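Local coordinates for protein sulfotransferase (PDB 5X2B) that probably transfers sulfo groups as a cytoplasmic member of the sulfotransferase 1 family, and holds adenosine-3'-5'-diphosphate in this crystal structure, at residues A[25-30]-A[94-99]; A[102-106]-A[166-170]; A[157-161]-A[269-273]. All blocks are in the same frame, centred on the assembly; numbering follows the deposited sequence.

In the fold
The three contacts join helices, loops and strands around the parallel sheet of this sulfotransferase fold. Contact 1 sets the loop before strand 35-38 against the start of helix 97-102, and that helix leads into strand 105-110, where contact 2 joins the outermost strand, 169-173. Their centres lie about 14 Å apart, with A30 and V99 packing on C104. Contact 3, centred about 16 Å from contact 2 and about 23 Å from contact 1, ties helix 153-161, which precedes strand 169-173, to the last helix, 271-281. Contact 1 closes first along the chain; contacts 2 and 3 interleave. W160, on the first helix of contact 3, packs on L95 of contact 1 and I106 of contact 2.

Contact 1 (A[25-30]-A[94-99]); sequences LDSFDA and MLPVTV
F28 and V99 meet at the edge of the aromatic ring: CG2 of the valine lies near the ring plane, 3.8 Å from F28 CD2. The ring reaches this place because its CG stands anti to the backbone N (chi1 178°), while V99 CG2 sits beside its own backbone N and turns its other methyl, CG1, toward C104. P96 approaches the same phenylalanine obliquely, nearer the backbone, its CB 3.9 Å from F28 CB. L25 O lies next to that CB, 3.6 Å from P96 CB, so the pyrrolidine CB and CG rest against the two together, as on one surface. L25 CG lies beyond the oxygen of M94, 4.0 Å from M94 O, and L25 also packs on F74 of helix 72-78. At the far end A30 turns its methyl toward the helix, its CB 4.0 Å from V99 CG2, next to the methyl of T98.

The polar element lies on the solvent side. D26 crosses V97 at about a right angle, its carboxylate beside the valine's CB and CG1, and OD1 accepts from V97 N, the first backbone N-H of helix 97-102. The bond is modelled very short and its exact length is doubtful, but the pairing places a negative group where the helix N-terminus would probably stabilise it. P96 occupies the N-cap position and cannot offer a side-chain acceptor; D26 may supply one in the manner of a cap, if the doubtful bond holds. F36 of strand 35-38 and L77 of helix 72-78 add apolar neighbours to F28. Through P96, F28 and V99, the loop leading to strand 35-38 packs on the start of the helix leading to strand 105-110, within the α/β sulfotransferase fold.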
ATOM      1  N   LEU A  25      -5.544 -18.648  -0.250  1.00 50.93           N
ATOM      2  CA  LEU A  25      -4.647 -17.800   0.518  1.00 41.39           C
ATOM      3  C   LEU A  25      -4.293 -18.409   1.872  1.00 38.35           C
ATOM      4  O   LEU A  25      -3.176 -18.332   2.332  1.00 39.48           O
ATOM      5  CB  LEU A  25      -5.306 -16.423   0.712  1.00 35.76           C
ATOM      6  CG  LEU A  25      -4.793 -15.175  -0.042  1.00 47.63           C
ATOM      7  CD1 LEU A  25      -3.712 -15.460  -1.081  1.00 33.53           C
ATOM      8  CD2 LEU A  25      -5.925 -14.379  -0.689  1.00 33.94           C
ATOM      9  N   ASP A  26      -5.264 -18.956   2.560  1.00 33.19           N
ATOM     10  CA  ASP A  26      -4.998 -19.344   3.909  1.00 35.33           C
ATOM     11  C   ASP A  26      -4.165 -20.597   3.904  1.00 44.36           C
ATOM     12  O   ASP A  26      -3.725 -21.092   4.943  1.00 40.35           O
ATOM     13  CB  ASP A  26      -6.294 -19.621   4.594  1.00 39.15           C
ATOM     14  CG  ASP A  26      -6.748 -18.487   5.352  1.00 36.60           C
ATOM     15  OD1 ASP A  26      -5.948 -17.548   5.517  1.00 40.50           O
ATOM     16  OD2 ASP A  26      -7.901 -18.557   5.794  1.00 44.25           O
ATOM     17  N   SER A  27      -3.952 -21.140   2.723  1.00 45.27           N
ATOM     18  CA  SER A  27      -2.998 -22.222   2.625  1.00 38.02           C
ATOM     19  C   SER A  27      -1.606 -21.623   2.669  1.00 57.05           C
ATOM     20  O   SER A  27      -0.631 -22.316   2.388  1.00 50.04           O
ATOM     21  CB  SER A  27      -3.154 -22.996   1.330  1.00 47.30           C
ATOM     22  OG  SER A  27      -2.626 -22.243   0.261  1.00 39.60           O
ATOM     23  N   PHE A  28      -1.501 -20.329   2.984  1.00 62.49           N
ATOM     24  CA  PHE A  28      -0.185 -19.699   3.105  1.00 27.86           C
ATOM     25  C   PHE A  28       0.393 -19.917   4.455  1.00 33.87           C
ATOM     26  O   PHE A  28      -0.255 -19.731   5.496  1.00 46.70           O
ATOM     27  CB  PHE A  28      -0.196 -18.202   2.861  1.00 42.61           C
ATOM     28  CG  PHE A  28       1.158 -17.537   3.030  1.00 27.15           C
ATOM     29  CD1 PHE A  28       2.153 -17.676   2.067  1.00 32.96           C
ATOM     30  CD2 PHE A  28       1.420 -16.724   4.115  1.00 35.17           C
ATOM     31  CE1 PHE A  28       3.395 -17.026   2.229  1.00 39.61           C
ATOM     32  CE2 PHE A  28       2.672 -16.057   4.247  1.00 28.13           C
ATOM     33  CZ  PHE A  28       3.637 -16.223   3.314  1.00 21.41           C
ATOM     34  N   ASP A  29       1.668 -20.259   4.379  1.00 46.10           N
ATOM     35  CA  ASP A  29       2.438 -20.685   5.496  1.00 36.90           C
ATOM     36  C   ASP A  29       3.521 -19.657   5.740  1.00 32.70           C
ATOM     37  O   ASP A  29       4.540 -19.563   5.059  1.00 29.74           O
ATOM     38  CB  ASP A  29       2.927 -22.106   5.217  1.00 51.27           C
ATOM     39  CG  ASP A  29       1.730 -23.124   5.086  1.00 72.32           C
ATOM     40  OD1 ASP A  29       0.581 -22.832   5.515  1.00 68.94           O
ATOM     41  OD2 ASP A  29       1.923 -24.226   4.546  1.00 46.91           O
ATOM     42  N   ALA A  30       3.221 -18.864   6.755  1.00 37.75           N
ATOM     43  CA  ALA A  30       3.950 -17.696   7.111  1.00 22.01           C
ATOM     44  C   ALA A  30       5.205 -18.117   7.777  1.00 26.99           C
ATOM     45  O   ALA A  30       5.341 -19.237   8.221  1.00 38.71           O
ATOM     46  CB  ALA A  30       3.116 -16.887   8.098  1.00 33.53           C
ATOM     47  N   MET A  94      -8.748 -11.216   4.503  1.00 31.60           N
ATOM     48  CA  MET A  94      -8.201 -12.068   3.483  1.00 32.91           C
ATOM     49  C   MET A  94      -6.760 -12.291   3.682  1.00 17.23           C
ATOM     50  O   MET A  94      -6.188 -13.173   3.123  1.00 38.48           O
ATOM     51  CB  MET A  94      -8.462 -11.451   2.138  1.00 36.31           C
ATOM     52  CG  MET A  94      -9.924 -11.593   1.803  1.00 35.51           C
ATOM     53  SD  MET A  94     -10.348 -10.926   0.190  1.00 41.30           S
ATOM     54  CE  MET A  94      -9.619  -9.306   0.404  1.00 48.80           C
ATOM     55  N   LEU A  95      -6.161 -11.471   4.494  1.00 24.63           N
ATOM     56  CA  LEU A  95      -4.866 -11.813   4.971  1.00 29.84           C
ATOM     57  C   LEU A  95      -4.933 -13.249   5.546  1.00 36.53           C
ATOM     58  O   LEU A  95      -5.830 -13.567   6.332  1.00 34.28           O
ATOM     59  CB  LEU A  95      -4.490 -10.823   6.045  1.00 36.75           C
ATOM     60  CG  LEU A  95      -3.016 -10.906   6.414  1.00 32.73           C
ATOM     61  CD1 LEU A  95      -2.164 -10.187   5.429  1.00 26.35           C
ATOM     62  CD2 LEU A  95      -2.793 -10.302   7.718  1.00 23.89           C
ATOM     63  N   PRO A  96      -3.991 -14.126   5.144  1.00 33.56           N
ATOM     64  CA  PRO A  96      -3.863 -15.533   5.502  1.00 27.55           C
ATOM     65  C   PRO A  96      -3.846 -15.750   6.968  1.00 36.63           C
ATOM     66  O   PRO A  96      -3.051 -15.141   7.649  1.00 27.82           O
ATOM     67  CB  PRO A  96      -2.500 -15.897   4.960  1.00 31.87           C
ATOM     68  CG  PRO A  96      -2.368 -15.056   3.792  1.00 26.76           C
ATOM     69  CD  PRO A  96      -3.008 -13.774   4.115  1.00 31.80           C
ATOM     70  N   VAL A  97      -4.694 -16.641   7.441  1.00 29.55           N
ATOM     71  CA  VAL A  97      -4.832 -16.823   8.852  1.00 21.85           C
ATOM     72  C   VAL A  97      -3.502 -17.055   9.440  1.00 23.32           C
ATOM     73  O   VAL A  97      -3.173 -16.583  10.495  1.00 34.35           O
ATOM     74  CB  VAL A  97      -5.561 -18.064   9.152  1.00 30.51           C
ATOM     75  CG1 VAL A  97      -4.836 -19.228   8.565  1.00 37.04           C
ATOM     76  CG2 VAL A  97      -5.642 -18.205  10.651  1.00 43.92           C
ATOM     77  N   THR A  98      -2.713 -17.802   8.716  1.00 24.52           N
ATOM     78  CA  THR A  98      -1.491 -18.288   9.248  1.00 28.99           C
ATOM     79  C   THR A  98      -0.597 -17.110   9.581  1.00 27.83           C
ATOM     80  O   THR A  98       0.245 -17.169  10.452  1.00 35.03           O
ATOM     81  CB  THR A  98      -0.863 -19.179   8.216  1.00 42.49           C
ATOM     82  OG1 THR A  98      -0.850 -20.534   8.702  1.00 40.08           O
ATOM     83  CG2 THR A  98       0.507 -18.728   7.903  1.00 25.71           C
ATOM     84  N   VAL A  99      -0.788 -16.007   8.881  1.00 35.18           N
ATOM     85  CA  VAL A  99      -0.009 -14.817   9.181  1.00 28.65           C
ATOM     86  C   VAL A  99      -0.536 -14.256  10.483  1.00 38.37           C
ATOM     87  O   VAL A  99       0.196 -13.676  11.296  1.00 24.69           O
ATOM     88  CB  VAL A  99      -0.144 -13.717   8.077  1.00 29.76           C
ATOM     89  CG1 VAL A  99       0.584 -12.451   8.471  1.00 23.28           C
ATOM     90  CG2 VAL A  99       0.417 -14.190   6.796  1.00 38.44           C
TER

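Contact 2 (A[102-106]-A[166-170]); sequences KQCKI and DKNVL
The parallel bridge between I106 and V169 joins strands 105-110 and 169-173 at the edge of the central sheet of the sulfotransferase fold. L170 N donates to I106 O at 3.0 Å, and I106 N donates to N168 O in a bond modelled too short for its length to be trusted. I106 and V169 lie side by side and point the same way, I106 CB 4.0 Å from V169 CG2. Ahead of the bridge N168, in a type I turn from D166 to V169, extends its amide toward segment 102-106. Its CG stands between the backbone N and the carbonyl carbon (chi1 44°), which brings ND2 to 2.9 Å from C104 O. This bond is nearly straight at 171° and runs in the amide plane of N168, but meets the carbonyl from above its plane. Q103, just past helix 97-102, closes it in a Schellman motif and crosses N168 at about a right angle, its CB 3.7 Å from N168 ND2. K105 NZ bonds to F191 O and makes a cation-pi contact with the F191 ring. A leucine in place of N168 would probably leave C104 O without this donor and the turn less firmly tied to segment 102-106. The side-chain amide thus satisfies a backbone carbonyl with a straight bond, beside the backbone bonds of the bridge.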
ATOM      1  N   LYS A 102       0.981 -16.476  13.330  1.00 39.15           N
ATOM      2  CA  LYS A 102       2.362 -16.239  13.702  1.00 29.17           C
ATOM      3  C   LYS A 102       2.595 -14.868  14.321  1.00 23.43           C
ATOM      4  O   LYS A 102       3.657 -14.619  14.881  1.00 47.56           O
ATOM      5  CB  LYS A 102       3.242 -16.351  12.472  1.00 37.73           C
ATOM      6  CG  LYS A 102       3.241 -17.709  11.866  1.00 37.95           C
ATOM      7  CD  LYS A 102       4.033 -18.632  12.712  1.00 41.20           C
ATOM      8  CE  LYS A 102       4.322 -19.879  11.947  1.00 59.15           C
ATOM      9  NZ  LYS A 102       3.048 -20.608  11.656  1.00 54.42           N
ATOM     10  N   GLN A 103       1.639 -13.961  14.171  1.00 27.07           N
ATOM     11  CA  GLN A 103       1.852 -12.550  14.488  1.00 32.16           C
ATOM     12  C   GLN A 103       3.041 -11.921  13.763  1.00 34.26           C
ATOM     13  O   GLN A 103       3.800 -11.136  14.374  1.00 24.62           O
ATOM     14  CB  GLN A 103       2.107 -12.396  15.974  1.00 46.94           C
ATOM     15  CG  GLN A 103       0.888 -12.555  16.795  1.00 44.34           C
ATOM     16  CD  GLN A 103       1.231 -12.814  18.227  1.00 52.78           C
ATOM     17  OE1 GLN A 103       2.378 -12.674  18.630  1.00 55.42           O
ATOM     18  NE2 GLN A 103       0.243 -13.207  19.008  1.00 38.29           N
ATOM     19  N   CYS A 104       3.228 -12.284  12.493  1.00 28.27           N
ATOM     20  CA  CYS A 104       4.247 -11.642  11.696  1.00 26.21           C
ATOM     21  C   CYS A 104       4.008 -10.180  11.861  1.00 29.77           C
ATOM     22  O   CYS A 104       2.879  -9.721  11.967  1.00 33.51           O
ATOM     23  CB  CYS A 104       4.135 -11.950  10.205  1.00 24.52           C
ATOM     24  SG  CYS A 104       4.240 -13.675   9.770  1.00 40.61           S
ATOM     25  N   LYS A 105       5.102  -9.457  11.902  1.00 25.05           N
ATOM     26  CA  LYS A 105       5.058  -8.050  11.959  1.00 25.09           C
ATOM     27  C   LYS A 105       4.333  -7.500  10.764  1.00 30.43           C
ATOM     28  O   LYS A 105       4.582  -7.892   9.645  1.00 34.84           O
ATOM     29  CB  LYS A 105       6.475  -7.551  11.939  1.00 26.43           C
ATOM     30  CG  LYS A 105       7.238  -8.050  13.100  1.00 34.01           C
ATOM     31  CD  LYS A 105       8.359  -7.121  13.369  1.00 32.51           C
ATOM     32  CE  LYS A 105       9.002  -7.404  14.689  1.00 41.22           C
ATOM     33  NZ  LYS A 105       9.214  -6.113  15.349  1.00 53.15           N
ATOM     34  N   ILE A 106       3.473  -6.540  10.995  1.00 26.43           N
ATOM     35  CA  ILE A 106       2.912  -5.780   9.896  1.00 26.72           C
ATOM     36  C   ILE A 106       3.382  -4.338   9.900  1.00 27.71           C
ATOM     37  O   ILE A 106       3.588  -3.739  10.940  1.00 25.61           O
ATOM     38  CB  ILE A 106       1.435  -5.772   9.998  1.00 35.47           C
ATOM     39  CG1 ILE A 106       1.010  -7.214  10.171  1.00 36.86           C
ATOM     40  CG2 ILE A 106       0.793  -5.126   8.753  1.00 27.44           C
ATOM     41  CD1 ILE A 106       1.328  -8.050   8.974  1.00 38.67           C
ATOM     42  N   ASP A 166      -1.460  -3.866  18.482  1.00 38.61           N
ATOM     43  CA  ASP A 166      -0.792  -5.157  18.628  1.00 26.92           C
ATOM     44  C   ASP A 166       0.718  -4.962  18.448  1.00 34.65           C
ATOM     45  O   ASP A 166       1.134  -4.089  17.705  1.00 27.00           O
ATOM     46  CB  ASP A 166      -1.378  -6.145  17.615  1.00 19.27           C
ATOM     47  CG  ASP A 166      -2.837  -6.453  17.897  1.00 31.39           C
ATOM     48  OD1 ASP A 166      -3.379  -5.934  18.890  1.00 43.84           O
ATOM     49  OD2 ASP A 166      -3.456  -7.192  17.126  1.00 35.03           O
ATOM     50  N   LYS A 167       1.538  -5.757  19.135  1.00 36.59           N
ATOM     51  CA  LYS A 167       3.001  -5.557  19.144  1.00 31.54           C
ATOM     52  C   LYS A 167       3.778  -5.714  17.778  1.00 27.93           C
ATOM     53  O   LYS A 167       4.800  -5.069  17.522  1.00 28.07           O
ATOM     54  CB  LYS A 167       3.618  -6.524  20.154  1.00 28.12           C
ATOM     55  CG  LYS A 167       3.414  -6.209  21.625  1.00 28.91           C
ATOM     56  CD  LYS A 167       4.383  -7.064  22.448  1.00 34.11           C
ATOM     57  CE  LYS A 167       3.781  -7.555  23.750  1.00 29.05           C
ATOM     58  NZ  LYS A 167       3.508  -6.449  24.575  1.00 19.74           N
ATOM     59  N   ASN A 168       3.348  -6.645  16.953  1.00 32.39           N
ATOM     60  CA  ASN A 168       3.980  -6.874  15.668  1.00 28.61           C
ATOM     61  C   ASN A 168       3.384  -5.961  14.605  1.00 30.30           C
ATOM     62  O   ASN A 168       3.543  -6.193  13.419  1.00 31.73           O
ATOM     63  CB  ASN A 168       3.683  -8.282  15.286  1.00 36.25           C
ATOM     64  CG  ASN A 168       2.230  -8.626  15.541  1.00 46.36           C
ATOM     65  OD1 ASN A 168       1.717  -8.454  16.668  1.00 28.46           O
ATOM     66  ND2 ASN A 168       1.542  -9.069  14.493  1.00 30.97           N
ATOM     67  N   VAL A 169       2.676  -4.923  15.030  1.00 35.10           N
ATOM     68  CA  VAL A 169       2.045  -3.994  14.079  1.00 42.31           C
ATOM     69  C   VAL A 169       2.445  -2.534  14.241  1.00 29.29           C
ATOM     70  O   VAL A 169       2.472  -2.024  15.327  1.00 24.36           O
ATOM     71  CB  VAL A 169       0.522  -4.049  14.153  1.00 27.74           C
ATOM     72  CG1 VAL A 169      -0.072  -2.972  13.246  1.00 38.93           C
ATOM     73  CG2 VAL A 169       0.049  -5.418  13.766  1.00 27.75           C
ATOM     74  N   LEU A 170       2.742  -1.879  13.119  1.00 35.32           N
ATOM     75  CA  LEU A 170       3.093  -0.472  13.103  1.00 36.76           C
ATOM     76  C   LEU A 170       2.350   0.239  11.986  1.00 33.14           C
ATOM     77  O   LEU A 170       2.347  -0.188  10.837  1.00 26.21           O
ATOM     78  CB  LEU A 170       4.588  -0.267  12.885  1.00 25.53           C
ATOM     79  CG  LEU A 170       5.045   1.199  13.018  1.00 39.27           C
ATOM     80  CD1 LEU A 170       5.165   1.650  14.490  1.00 37.20           C
ATOM     81  CD2 LEU A 170       6.369   1.394  12.333  1.00 40.35           C
TER

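Contact 3 (A[157-161]-A[269-273]); sequences VLSWE and NSDVG
E161 stretches from the last turn of helix 153-161 to the beginning of helix 271-281 and holds it with both carboxylate oxygens. Its CG is anti to the backbone N (chi1 -178°) and the chain stays extended beyond it, which carries the carboxylate across to the other helix. OE1 accepts from S270 OG at 3.1 Å, using the lone pair on the side of the other oxygen. OE2 accepts from V272 N at 3.2 Å, although the position of that nitrogen is less certain. D271 N lies nearby but at a poor angle for bonding.

The serine does two jobs. Its OG donates a hydrogen bond to E161 OE1 and accepts from G273 N, a very short bond in the model, so the hydroxyl both caps its own helix and binds the glutamate. V272 slides past E161 in the opposite direction. Its CG2 lies 3.6 Å from E161 CD, while CG1 reaches toward V157 CG1 at 4.5 Å. L158 adds a looser touch, its CD2 4.4 Å from S270 CB.

K164 of a loop and F173 of strand 169-173 also pack on V272. The carboxylate of D271 has its OD2 4.8 Å from E161 OE2; a long, weak ion pair with R274 may ease that like-charge approach, and the helix N-terminus would probably favour both acids. S270 is a serine N-cap, its chi1 unusual at 134°, here reinforced by a glutamate from another helix, and the pair fastens the C-terminal helix of the sulfotransferase fold to the helix before its edge strand.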
ATOM      1  N   VAL A 157      -8.880   0.351   5.889  1.00 15.50           N
ATOM      2  CA  VAL A 157      -8.175   1.007   6.922  1.00 18.41           C
ATOM      3  C   VAL A 157      -8.657   0.481   8.254  1.00 32.14           C
ATOM      4  O   VAL A 157      -7.873   0.234   9.196  1.00 34.91           O
ATOM      5  CB  VAL A 157      -8.520   2.486   6.785  1.00 33.49           C
ATOM      6  CG1 VAL A 157      -7.884   3.302   7.859  1.00 25.27           C
ATOM      7  CG2 VAL A 157      -8.075   2.987   5.453  1.00 25.14           C
ATOM      8  N   LEU A 158      -9.967   0.308   8.343  1.00 25.65           N
ATOM      9  CA  LEU A 158     -10.597   0.026   9.630  1.00 28.76           C
ATOM     10  C   LEU A 158     -10.230  -1.327  10.135  1.00 31.27           C
ATOM     11  O   LEU A 158      -9.752  -1.513  11.247  1.00 30.28           O
ATOM     12  CB  LEU A 158     -12.108   0.130   9.515  1.00 28.65           C
ATOM     13  CG  LEU A 158     -12.611   1.590   9.519  1.00 37.26           C
ATOM     14  CD1 LEU A 158     -14.151   1.697   9.258  1.00 31.42           C
ATOM     15  CD2 LEU A 158     -12.267   2.337  10.805  1.00 24.92           C
ATOM     16  N   SER A 159     -10.459  -2.281   9.279  1.00 27.11           N
ATOM     17  CA  SER A 159     -10.119  -3.639   9.553  0.56 31.86           C
ATOM     18  C   SER A 159      -8.749  -3.592  10.144  1.00 38.11           C
ATOM     19  O   SER A 159      -8.461  -4.196  11.172  1.00 35.01           O
ATOM     20  CB  SER A 159     -10.096  -4.430   8.250  0.56 30.86           C
ATOM     21  OG  SER A 159      -9.267  -3.815   7.257  0.56 28.99           O
ATOM     22  N   TRP A 160      -7.902  -2.827   9.486  1.00 29.27           N
ATOM     23  CA  TRP A 160      -6.530  -2.864   9.882  1.00 25.41           C
ATOM     24  C   TRP A 160      -6.389  -2.135  11.150  1.00 23.91           C
ATOM     25  O   TRP A 160      -5.581  -2.457  11.995  1.00 25.54           O
ATOM     26  CB  TRP A 160      -5.649  -2.255   8.816  1.00 35.06           C
ATOM     27  CG  TRP A 160      -5.442  -3.256   7.817  1.00 35.26           C
ATOM     28  CD1 TRP A 160      -5.987  -3.330   6.571  1.00 38.89           C
ATOM     29  CD2 TRP A 160      -4.690  -4.418   7.988  1.00 24.37           C
ATOM     30  NE1 TRP A 160      -5.587  -4.468   5.949  1.00 26.51           N
ATOM     31  CE2 TRP A 160      -4.770  -5.160   6.811  1.00 21.90           C
ATOM     32  CE3 TRP A 160      -3.919  -4.909   9.037  1.00 18.18           C
ATOM     33  CZ2 TRP A 160      -4.131  -6.349   6.632  1.00 36.81           C
ATOM     34  CZ3 TRP A 160      -3.269  -6.081   8.871  1.00 40.81           C
ATOM     35  CH2 TRP A 160      -3.375  -6.801   7.673  1.00 42.05           C
ATOM     36  N   GLU A 161      -7.181  -1.116  11.298  1.00 22.49           N
ATOM     37  CA  GLU A 161      -6.909  -0.285  12.400  1.00 22.98           C
ATOM     38  C   GLU A 161      -7.181  -1.111  13.624  1.00 28.24           C
ATOM     39  O   GLU A 161      -6.753  -0.764  14.690  1.00 28.01           O
ATOM     40  CB  GLU A 161      -7.804   0.935  12.379  1.00 27.53           C
ATOM     41  CG  GLU A 161      -7.528   1.897  13.533  1.00 28.61           C
ATOM     42  CD  GLU A 161      -8.261   3.275  13.445  1.00 31.82           C
ATOM     43  OE1 GLU A 161      -9.117   3.442  12.568  1.00 40.43           O
ATOM     44  OE2 GLU A 161      -7.996   4.200  14.245  1.00 24.99           O
ATOM     45  N   ASN A 269     -14.825   7.481  15.281  1.00 45.86           N
ATOM     46  CA  ASN A 269     -14.043   7.726  16.461  1.00 55.42           C
ATOM     47  C   ASN A 269     -12.740   7.034  16.220  1.00 60.13           C
ATOM     48  O   ASN A 269     -12.069   6.592  17.154  1.00 62.57           O
ATOM     49  CB  ASN A 269     -14.749   7.119  17.666  1.00 65.22           C
ATOM     50  CG  ASN A 269     -15.934   6.248  17.265  1.00 56.15           C
ATOM     51  OD1 ASN A 269     -15.774   5.278  16.539  1.00 51.84           O
ATOM     52  ND2 ASN A 269     -17.119   6.592  17.743  1.00 58.32           N
ATOM     53  N   SER A 270     -12.402   6.914  14.940  1.00 53.42           N
ATOM     54  CA  SER A 270     -11.135   6.335  14.532  1.00 30.97           C
ATOM     55  C   SER A 270      -9.999   7.334  14.771  1.00 29.92           C
ATOM     56  O   SER A 270      -9.901   8.350  14.120  1.00 47.03           O
ATOM     57  CB  SER A 270     -11.211   5.930  13.069  1.00 26.88           C
ATOM     58  OG  SER A 270     -10.049   6.362  12.422  1.00 46.51           O
ATOM     59  N   ASP A 271      -9.159   7.043  15.741  1.00 31.57           N
ATOM     60  CA  ASP A 271      -8.043   7.893  16.089  1.00 29.47           C
ATOM     61  C   ASP A 271      -7.313   8.289  14.852  1.00 23.06           C
ATOM     62  O   ASP A 271      -6.799   9.383  14.692  1.00 40.85           O
ATOM     63  CB  ASP A 271      -7.046   7.096  16.918  1.00 45.27           C
ATOM     64  CG  ASP A 271      -7.605   6.659  18.252  1.00 50.86           C
ATOM     65  OD1 ASP A 271      -6.809   6.528  19.203  1.00 62.78           O
ATOM     66  OD2 ASP A 271      -8.830   6.438  18.354  1.00 60.99           O
ATOM     67  N   VAL A 272      -7.238   7.325  13.982  1.00 34.20           N
ATOM     68  CA  VAL A 272      -6.489   7.494  12.787  1.00 52.78           C
ATOM     69  C   VAL A 272      -7.296   8.548  12.045  1.00 47.67           C
ATOM     70  O   VAL A 272      -6.758   9.609  11.719  1.00 49.43           O
ATOM     71  CB  VAL A 272      -6.280   6.095  12.096  1.00 65.01           C
ATOM     72  CG1 VAL A 272      -5.844   6.183  10.612  1.00 32.59           C
ATOM     73  CG2 VAL A 272      -5.260   5.272  12.893  1.00 42.11           C
ATOM     74  N   GLY A 273      -8.595   8.302  11.855  1.00 35.03           N
ATOM     75  CA  GLY A 273      -9.458   9.330  11.297  1.00 44.79           C
ATOM     76  C   GLY A 273      -8.982  10.725  11.686  1.00 43.15           C
ATOM     77  O   GLY A 273      -8.503  11.504  10.865  1.00 42.19           O
TER